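PDB 3LI9: hypothetical sensory transduction histidine kinase from Methanosarcina mazei, which is probably a membrane histidine kinase that phosphorylates a protein histidine from ATP, this extracellular Cache (PDC-fold) domain being its sensor part. Local coordinates for residues A[21-34]-A[252-265]. Numbering follows the deposited sequence.
Sequences MAGNYANQFDAQME and FYEPVKTGDFSFVL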
HETATM    1  N   MSE A  21     -13.616 -14.603 -11.515  1.00 17.18           N
HETATM    2  CA  MSE A  21     -13.680 -14.453 -10.060  1.00 16.20           C
HETATM    3  C   MSE A  21     -12.446 -13.725  -9.484  1.00 15.93           C
HETATM    4  O   MSE A  21     -12.560 -12.844  -8.611  1.00 14.64           O
HETATM    5  CB  MSE A  21     -13.781 -15.826  -9.335  1.00 17.42           C
HETATM    6  CG  MSE A  21     -14.025 -15.573  -7.881  1.00 20.25           C
HETATM    7 SE   MSE A  21     -14.294 -17.403  -7.081  1.00 31.06          SE
HETATM    8  CE  MSE A  21     -16.139 -17.574  -7.401  1.00 26.65           C
ATOM      9  N   ALA A  22     -11.270 -14.168  -9.928  1.00 15.26           N
ATOM     10  CA  ALA A  22     -10.004 -13.540  -9.474  1.00 14.38           C
ATOM     11  C   ALA A  22     -10.017 -12.054  -9.885  1.00 13.25           C
ATOM     12  O   ALA A  22      -9.569 -11.199  -9.077  1.00 12.65           O
ATOM     13  CB  ALA A  22      -8.804 -14.221 -10.112  1.00 15.06           C
ATOM     14  N   GLY A  23     -10.518 -11.772 -11.088  1.00 12.98           N
ATOM     15  CA  GLY A  23     -10.514 -10.331 -11.587  1.00 13.78           C
ATOM     16  C   GLY A  23     -11.508  -9.540 -10.758  1.00 13.70           C
ATOM     17  O   GLY A  23     -11.213  -8.382 -10.343  1.00 13.13           O
ATOM     18  N   ASN A  24     -12.640 -10.166 -10.482  1.00 13.88           N
ATOM     19  CA  ASN A  24     -13.659  -9.532  -9.628  1.00 13.63           C
ATOM     20  C   ASN A  24     -13.105  -9.141  -8.262  1.00 12.99           C
ATOM     21  O   ASN A  24     -13.190  -7.958  -7.838  1.00 14.88           O
ATOM     22  CB  ASN A  24     -14.855 -10.491  -9.544  1.00 14.16           C
ATOM     23  CG  ASN A  24     -16.079  -9.870  -8.928  1.00 18.69           C
ATOM     24  OD1 ASN A  24     -16.035  -8.713  -8.458  1.00 17.81           O
ATOM     25  ND2 ASN A  24     -17.185 -10.638  -8.867  1.00 19.09           N
ATOM     26  N   TYR A  25     -12.470 -10.087  -7.567  1.00 12.44           N
ATOM     27  CA  TYR A  25     -11.919  -9.760  -6.262  1.00 12.69           C
ATOM     28  C   TYR A  25     -10.758  -8.767  -6.396  1.00 12.69           C
ATOM     29  O   TYR A  25     -10.650  -7.904  -5.552  1.00 14.12           O
ATOM     30  CB  TYR A  25     -11.387 -11.000  -5.533  1.00 12.88           C
ATOM     31  CG  TYR A  25     -12.484 -11.848  -4.877  1.00 13.28           C
ATOM     32  CD1 TYR A  25     -13.253 -11.307  -3.842  1.00 19.89           C
ATOM     33  CD2 TYR A  25     -12.691 -13.166  -5.291  1.00 17.31           C
ATOM     34  CE1 TYR A  25     -14.227 -12.048  -3.231  1.00 24.52           C
ATOM     35  CE2 TYR A  25     -13.653 -13.940  -4.651  1.00 22.05           C
ATOM     36  CZ  TYR A  25     -14.408 -13.376  -3.647  1.00 23.03           C
ATOM     37  OH  TYR A  25     -15.402 -14.115  -2.992  1.00 28.73           O
ATOM     38  N   ALA A  26      -9.927  -8.895  -7.448  1.00 11.88           N
ATOM     39  CA  ALA A  26      -8.826  -7.910  -7.596  1.00 10.52           C
ATOM     40  C   ALA A  26      -9.418  -6.504  -7.667  1.00 12.47           C
ATOM     41  O   ALA A  26      -8.894  -5.573  -7.027  1.00 13.41           O
ATOM     42  CB  ALA A  26      -8.025  -8.137  -8.893  1.00 10.28           C
ATOM     43  N   ASN A  27     -10.483  -6.330  -8.473  1.00 12.69           N
ATOM     44  CA  ASN A  27     -11.124  -5.009  -8.531  1.00 13.71           C
ATOM     45  C   ASN A  27     -11.875  -4.585  -7.299  1.00 13.59           C
ATOM     46  O   ASN A  27     -11.911  -3.389  -6.997  1.00 15.05           O
ATOM     47  CB  ASN A  27     -11.965  -4.880  -9.828  1.00 14.10           C
ATOM     48  CG  ASN A  27     -11.058  -4.935 -11.062  1.00 15.30           C
ATOM     49  OD1 ASN A  27     -11.159  -5.860 -11.920  1.00 22.52           O
ATOM     50  ND2 ASN A  27     -10.157  -4.015 -11.150  1.00 10.87           N
ATOM     51  N   GLN A  28     -12.443  -5.534  -6.527  1.00 13.92           N
ATOM     52  CA  GLN A  28     -12.957  -5.167  -5.209  1.00 13.82           C
ATOM     53  C   GLN A  28     -11.896  -4.574  -4.303  1.00 15.55           C
ATOM     54  O   GLN A  28     -12.139  -3.532  -3.618  1.00 15.57           O
ATOM     55  CB  GLN A  28     -13.544  -6.456  -4.567  1.00 14.33           C
ATOM     56  CG  GLN A  28     -14.875  -6.815  -5.286  1.00 17.30           C
ATOM     57  CD  GLN A  28     -15.494  -8.061  -4.712  1.00 19.86           C
ATOM     58  OE1 GLN A  28     -15.545  -8.203  -3.485  1.00 24.42           O
ATOM     59  NE2 GLN A  28     -15.987  -8.960  -5.570  1.00 20.71           N
ATOM     60  N   PHE A  29     -10.697  -5.188  -4.319  1.00 14.58           N
ATOM     61  CA  PHE A  29      -9.650  -4.681  -3.453  1.00 14.86           C
ATOM     62  C   PHE A  29      -9.144  -3.386  -4.005  1.00 14.57           C
ATOM     63  O   PHE A  29      -8.754  -2.488  -3.236  1.00 15.60           O
ATOM     64  CB  PHE A  29      -8.496  -5.696  -3.323  1.00 15.12           C
ATOM     65  CG  PHE A  29      -8.777  -6.759  -2.293  1.00 18.91           C
ATOM     66  CD1 PHE A  29      -8.582  -6.506  -0.914  1.00 19.72           C
ATOM     67  CD2 PHE A  29      -9.288  -7.973  -2.657  1.00 19.40           C
ATOM     68  CE1 PHE A  29      -8.855  -7.491   0.041  1.00 20.08           C
ATOM     69  CE2 PHE A  29      -9.521  -8.966  -1.722  1.00 20.61           C
ATOM     70  CZ  PHE A  29      -9.321  -8.743  -0.377  1.00 22.71           C
ATOM     71  N   ASP A  30      -9.152  -3.235  -5.326  1.00 11.47           N
ATOM     72  CA  ASP A  30      -8.640  -2.008  -5.914  1.00 12.97           C
ATOM     73  C   ASP A  30      -9.487  -0.776  -5.550  1.00 15.38           C
ATOM     74  O   ASP A  30      -8.968   0.343  -5.481  1.00 14.46           O
ATOM     75  CB  ASP A  30      -8.656  -2.102  -7.429  1.00 14.81           C
ATOM     76  CG  ASP A  30      -7.988  -0.873  -8.084  1.00 14.63           C
ATOM     77  OD1 ASP A  30      -6.847  -0.564  -7.725  1.00 18.60           O
ATOM     78  OD2 ASP A  30      -8.605  -0.209  -8.929  1.00 16.20           O
ATOM     79  N   ALA A  31     -10.777  -0.978  -5.373  1.00 15.56           N
ATOM     80  CA  ALA A  31     -11.679   0.208  -5.175  1.00 17.61           C
ATOM     81  C   ALA A  31     -11.254   1.045  -3.963  1.00 16.10           C
ATOM     82  O   ALA A  31     -11.178   2.262  -4.080  1.00 16.68           O
ATOM     83  CB  ALA A  31     -13.148  -0.245  -5.028  1.00 17.36           C
ATOM     84  N   GLN A  32     -10.953   0.426  -2.818  1.00 15.87           N
ATOM     85  CA  GLN A  32     -10.635   1.206  -1.637  1.00 17.71           C
ATOM     86  C   GLN A  32      -9.246   1.739  -1.799  1.00 14.74           C
ATOM     87  O   GLN A  32      -8.932   2.800  -1.285  1.00 15.00           O
ATOM     88  CB  GLN A  32     -10.687   0.385  -0.367  1.00 19.03           C
ATOM     89  CG  GLN A  32     -10.400   1.177   0.937  1.00 24.80           C
ATOM     90  CD  GLN A  32     -11.329   2.395   1.175  1.00 28.14           C
ATOM     91  OE1 GLN A  32     -12.550   2.273   1.163  1.00 32.47           O
ATOM     92  NE2 GLN A  32     -10.747   3.567   1.327  1.00 26.31           N
HETATM   93  N   MSE A  33      -8.422   1.046  -2.550  1.00 12.98           N
HETATM   94  CA  MSE A  33      -7.064   1.615  -2.756  1.00 12.15           C
HETATM   95  C   MSE A  33      -7.117   2.902  -3.615  1.00 11.54           C
HETATM   96  O   MSE A  33      -6.331   3.815  -3.395  1.00 12.81           O
HETATM   97  CB  MSE A  33      -6.117   0.535  -3.393  1.00 12.78           C
HETATM   98  CG  MSE A  33      -6.068  -0.628  -2.424  1.00 14.45           C
HETATM   99 SE   MSE A  33      -5.035  -2.091  -3.261  1.00 23.50          SE
HETATM  100  CE  MSE A  33      -3.305  -1.311  -3.422  1.00 20.90           C
ATOM    101  N   GLU A  34      -7.969   2.946  -4.622  1.00 10.13           N
ATOM    102  CA  GLU A  34      -8.090   4.118  -5.455  1.00 12.55           C
ATOM    103  C   GLU A  34      -8.631   5.272  -4.553  1.00 12.83           C
ATOM    104  O   GLU A  34      -8.276   6.439  -4.742  1.00 14.04           O
ATOM    105  CB  GLU A  34      -9.063   3.862  -6.621  1.00 15.29           C
ATOM    106  CG  GLU A  34      -8.537   2.794  -7.561  1.00 18.24           C
ATOM    107  CD  GLU A  34      -8.777   3.021  -9.053  1.00 22.83           C
ATOM    108  OE1 GLU A  34      -9.212   4.091  -9.512  1.00 23.58           O
ATOM    109  OE2 GLU A  34      -8.547   2.064  -9.829  1.00 21.55           O
ATOM    110  N   PHE A 252      -4.536 -18.771 -10.141  1.00 16.30           N
ATOM    111  CA  PHE A 252      -5.024 -17.718 -11.002  1.00 16.29           C
ATOM    112  C   PHE A 252      -4.657 -16.373 -10.367  1.00 17.40           C
ATOM    113  O   PHE A 252      -4.900 -16.193  -9.149  1.00 19.74           O
ATOM    114  CB  PHE A 252      -6.497 -17.747 -11.139  1.00 15.92           C
ATOM    115  CG  PHE A 252      -7.042 -19.012 -11.763  1.00 16.65           C
ATOM    116  CD1 PHE A 252      -7.307 -19.030 -13.129  1.00 17.07           C
ATOM    117  CD2 PHE A 252      -7.347 -20.096 -10.951  1.00 17.92           C
ATOM    118  CE1 PHE A 252      -7.865 -20.242 -13.704  1.00 18.12           C
ATOM    119  CE2 PHE A 252      -7.920 -21.266 -11.489  1.00 22.05           C
ATOM    120  CZ  PHE A 252      -8.142 -21.328 -12.854  1.00 19.16           C
ATOM    121  N   TYR A 253      -3.974 -15.523 -11.112  1.00 15.78           N
ATOM    122  CA  TYR A 253      -3.566 -14.247 -10.482  1.00 14.85           C
ATOM    123  C   TYR A 253      -4.061 -13.116 -11.382  1.00 16.51           C
ATOM    124  O   TYR A 253      -3.954 -13.179 -12.628  1.00 14.92           O
ATOM    125  CB  TYR A 253      -2.082 -14.141 -10.242  1.00 15.73           C
ATOM    126  CG  TYR A 253      -1.218 -14.559 -11.442  1.00 14.36           C
ATOM    127  CD1 TYR A 253      -0.790 -13.629 -12.374  1.00 15.90           C
ATOM    128  CD2 TYR A 253      -0.945 -15.929 -11.654  1.00 17.16           C
ATOM    129  CE1 TYR A 253      -0.006 -14.044 -13.485  1.00 20.02           C
ATOM    130  CE2 TYR A 253      -0.201 -16.343 -12.770  1.00 16.73           C
ATOM    131  CZ  TYR A 253       0.260 -15.442 -13.647  1.00 19.65           C
ATOM    132  OH  TYR A 253       0.982 -15.940 -14.751  1.00 20.67           O
ATOM    133  N   GLU A 254      -4.587 -12.047 -10.759  1.00 13.33           N
ATOM    134  CA  GLU A 254      -5.115 -10.911 -11.565  1.00 14.41           C
ATOM    135  C   GLU A 254      -4.688  -9.640 -10.876  1.00 14.04           C
ATOM    136  O   GLU A 254      -4.698  -9.528  -9.648  1.00 13.41           O
ATOM    137  CB  GLU A 254      -6.644 -10.960 -11.668  1.00 13.56           C
ATOM    138  CG  GLU A 254      -7.165 -12.072 -12.600  1.00 13.71           C
ATOM    139  CD  GLU A 254      -6.815 -11.793 -14.037  1.00 20.34           C
ATOM    140  OE1 GLU A 254      -6.479 -10.669 -14.425  1.00 19.29           O
ATOM    141  OE2 GLU A 254      -6.875 -12.772 -14.794  1.00 20.00           O
ATOM    142  N   PRO A 255      -4.203  -8.651 -11.661  1.00 13.98           N
ATOM    143  CA  PRO A 255      -3.622  -7.465 -11.080  1.00 13.15           C
ATOM    144  C   PRO A 255      -4.614  -6.538 -10.424  1.00 12.51           C
ATOM    145  O   PRO A 255      -5.742  -6.369 -10.901  1.00 14.13           O
ATOM    146  CB  PRO A 255      -2.963  -6.762 -12.277  1.00 15.35           C
ATOM    147  CG  PRO A 255      -3.705  -7.266 -13.459  1.00 15.27           C
ATOM    148  CD  PRO A 255      -4.058  -8.706 -13.141  1.00 14.24           C
ATOM    149  N   VAL A 256      -4.105  -5.927  -9.364  1.00 13.11           N
ATOM    150  CA  VAL A 256      -4.819  -4.840  -8.657  1.00 14.53           C
ATOM    151  C   VAL A 256      -4.257  -3.578  -9.200  1.00 15.28           C
ATOM    152  O   VAL A 256      -3.119  -3.308  -8.966  1.00 16.23           O
ATOM    153  CB  VAL A 256      -4.521  -5.009  -7.142  1.00 12.79           C
ATOM    154  CG1 VAL A 256      -5.060  -3.803  -6.342  1.00 17.27           C
ATOM    155  CG2 VAL A 256      -5.245  -6.288  -6.661  1.00 15.53           C
ATOM    156  N   LYS A 257      -5.070  -2.798  -9.938  1.00 17.71           N
ATOM    157  CA  LYS A 257      -4.600  -1.667 -10.761  1.00 19.44           C
ATOM    158  C   LYS A 257      -3.748  -0.696  -9.949  1.00 18.24           C
ATOM    159  O   LYS A 257      -2.748  -0.203 -10.426  1.00 20.68           O
ATOM    160  CB  LYS A 257      -5.888  -0.954 -11.274  1.00 19.99           C
ATOM    161  CG  LYS A 257      -5.717   0.063 -12.314  1.00 29.54           C
ATOM    162  CD  LYS A 257      -7.136   0.432 -12.862  1.00 37.65           C
ATOM    163  CE  LYS A 257      -7.045   1.641 -13.750  1.00 45.09           C
ATOM    164  NZ  LYS A 257      -6.634   2.788 -12.887  1.00 47.03           N
ATOM    165  N   THR A 258      -4.147  -0.395  -8.713  1.00 16.65           N
ATOM    166  CA  THR A 258      -3.423   0.562  -7.891  1.00 16.55           C
ATOM    167  C   THR A 258      -2.177  -0.156  -7.336  1.00 17.08           C
ATOM    168  O   THR A 258      -2.265  -1.063  -6.527  1.00 20.69           O
ATOM    169  CB  THR A 258      -4.326   1.072  -6.755  1.00 16.57           C
ATOM    170  OG1 THR A 258      -5.458   1.655  -7.363  1.00 17.07           O
ATOM    171  CG2 THR A 258      -3.571   2.182  -5.941  1.00 17.98           C
ATOM    172  N   GLY A 259      -1.003   0.203  -7.844  1.00 17.87           N
ATOM    173  CA  GLY A 259       0.217  -0.434  -7.389  1.00 17.47           C
ATOM    174  C   GLY A 259       0.623  -1.731  -8.098  1.00 17.55           C
ATOM    175  O   GLY A 259       1.708  -2.253  -7.817  1.00 17.26           O
ATOM    176  N   ASP A 260      -0.220  -2.257  -8.968  1.00 15.79           N
ATOM    177  CA  ASP A 260       0.000  -3.623  -9.538  1.00 16.91           C
ATOM    178  C   ASP A 260       0.292  -4.653  -8.471  1.00 14.68           C
ATOM    179  O   ASP A 260       1.249  -5.430  -8.560  1.00 15.19           O
ATOM    180  CB  ASP A 260       1.153  -3.542 -10.542  1.00 15.11           C
ATOM    181  CG  ASP A 260       0.652  -2.970 -11.915  1.00 22.33           C
ATOM    182  OD1 ASP A 260      -0.583  -2.986 -12.203  1.00 23.48           O
ATOM    183  OD2 ASP A 260       1.525  -2.541 -12.687  1.00 25.96           O
ATOM    184  N   PHE A 261      -0.536  -4.657  -7.412  1.00 12.61           N
ATOM    185  CA  PHE A 261      -0.571  -5.781  -6.505  1.00 13.22           C
ATOM    186  C   PHE A 261      -1.300  -6.908  -7.243  1.00 11.21           C
ATOM    187  O   PHE A 261      -1.645  -6.745  -8.418  1.00 11.95           O
ATOM    188  CB  PHE A 261      -1.361  -5.390  -5.233  1.00 12.34           C
ATOM    189  CG  PHE A 261      -0.533  -4.523  -4.264  1.00 12.35           C
ATOM    190  CD1 PHE A 261       0.560  -3.787  -4.739  1.00 14.30           C
ATOM    191  CD2 PHE A 261      -0.937  -4.341  -2.964  1.00 15.90           C
ATOM    192  CE1 PHE A 261       1.366  -2.933  -3.877  1.00 18.81           C
ATOM    193  CE2 PHE A 261      -0.184  -3.467  -2.063  1.00 14.69           C
ATOM    194  CZ  PHE A 261       0.964  -2.794  -2.527  1.00 17.29           C
ATOM    195  N   SER A 262      -1.523  -8.080  -6.623  1.00 10.25           N
ATOM    196  CA  SER A 262      -2.206  -9.113  -7.341  1.00 10.72           C
ATOM    197  C   SER A 262      -3.130  -9.892  -6.421  1.00 10.94           C
ATOM    198  O   SER A 262      -2.683 -10.174  -5.280  1.00 14.05           O
ATOM    199  CB  SER A 262      -1.181 -10.094  -8.038  1.00 13.09           C
ATOM    200  OG  SER A 262      -1.883 -11.000  -8.916  1.00 14.17           O
ATOM    201  N   PHE A 263      -4.308 -10.296  -6.915  1.00 12.06           N
ATOM    202  CA  PHE A 263      -5.163 -11.172  -6.153  1.00 11.43           C
ATOM    203  C   PHE A 263      -4.995 -12.584  -6.754  1.00 14.10           C
ATOM    204  O   PHE A 263      -5.059 -12.739  -7.978  1.00 13.80           O
ATOM    205  CB  PHE A 263      -6.667 -10.711  -6.274  1.00 11.62           C
ATOM    206  CG  PHE A 263      -7.604 -11.652  -5.536  1.00 12.45           C
ATOM    207  CD1 PHE A 263      -7.884 -11.452  -4.195  1.00 18.74           C
ATOM    208  CD2 PHE A 263      -8.154 -12.749  -6.207  1.00 15.18           C
ATOM    209  CE1 PHE A 263      -8.757 -12.347  -3.517  1.00 15.51           C
ATOM    210  CE2 PHE A 263      -9.041 -13.644  -5.519  1.00 19.47           C
ATOM    211  CZ  PHE A 263      -9.326 -13.406  -4.194  1.00 17.52           C
ATOM    212  N   VAL A 264      -4.764 -13.574  -5.883  1.00 13.37           N
ATOM    213  CA  VAL A 264      -4.455 -14.937  -6.349  1.00 15.18           C
ATOM    214  C   VAL A 264      -5.492 -15.913  -5.817  1.00 16.08           C
ATOM    215  O   VAL A 264      -5.815 -15.953  -4.608  1.00 16.10           O
ATOM    216  CB  VAL A 264      -3.034 -15.367  -5.889  1.00 13.10           C
ATOM    217  CG1 VAL A 264      -2.678 -16.740  -6.497  1.00 14.07           C
ATOM    218  CG2 VAL A 264      -2.014 -14.354  -6.286  1.00 14.94           C
ATOM    219  N   LEU A 265      -6.065 -16.704  -6.709  1.00 16.59           N
ATOM    220  CA  LEU A 265      -6.952 -17.768  -6.289  1.00 18.17           C
ATOM    221  C   LEU A 265      -6.227 -19.093  -6.546  1.00 20.98           C
ATOM    222  O   LEU A 265      -5.632 -19.280  -7.647  1.00 20.24           O
ATOM    223  CB  LEU A 265      -8.202 -17.836  -7.186  1.00 22.00           C
ATOM    224  CG  LEU A 265      -9.475 -17.114  -6.930  1.00 26.59           C
ATOM    225  CD1 LEU A 265     -10.500 -17.533  -8.028  1.00 27.29           C
ATOM    226  CD2 LEU A 265     -10.001 -17.325  -5.515  1.00 26.14           C
TER
HETATM  227  O   HOH W   1      -9.754   3.080 -12.169  1.00 57.05           O
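Asp30 OD1 takes two hydrogen bonds from Thr258, which grips it from opposite faces of the carboxylate plane: OG1 reaches Asp30 OD1 at 2.6 Å on the syn side, 22° out of plane, and Thr258 N reaches the same oxygen at 2.9 Å. The carboxylate is presented to the 257-260 turn because its CG stands anti to the backbone N (chi1 -174°). With an alanine here, the amide and hydroxyl of Thr258 are likely to be left without their shared acceptor and the turn less firmly held to the helix. One turn further on, selenomethionine Met33 lays CE over one face of the Phe261 ring, 3.8 Å above its plane, while its SE packs on Val256 CG1 at 3.5 Å. Toward the N-terminal end of the segment, Tyr25 CB sits above the centre of the Phe263 ring, 3.4 Å from the centroid, a CH-pi contact; Phe29 meets that ring rim to rim. Ala26 brings the backbones close, its CA 5.1 Å from that of Phe263. Helix 13-48 thus lies against one face of the hairpin, nearly along strand 248-256 (21° between the short axes), with strand 190-194 beside strand 261-268 and strand 236-241 beside strand 248-256.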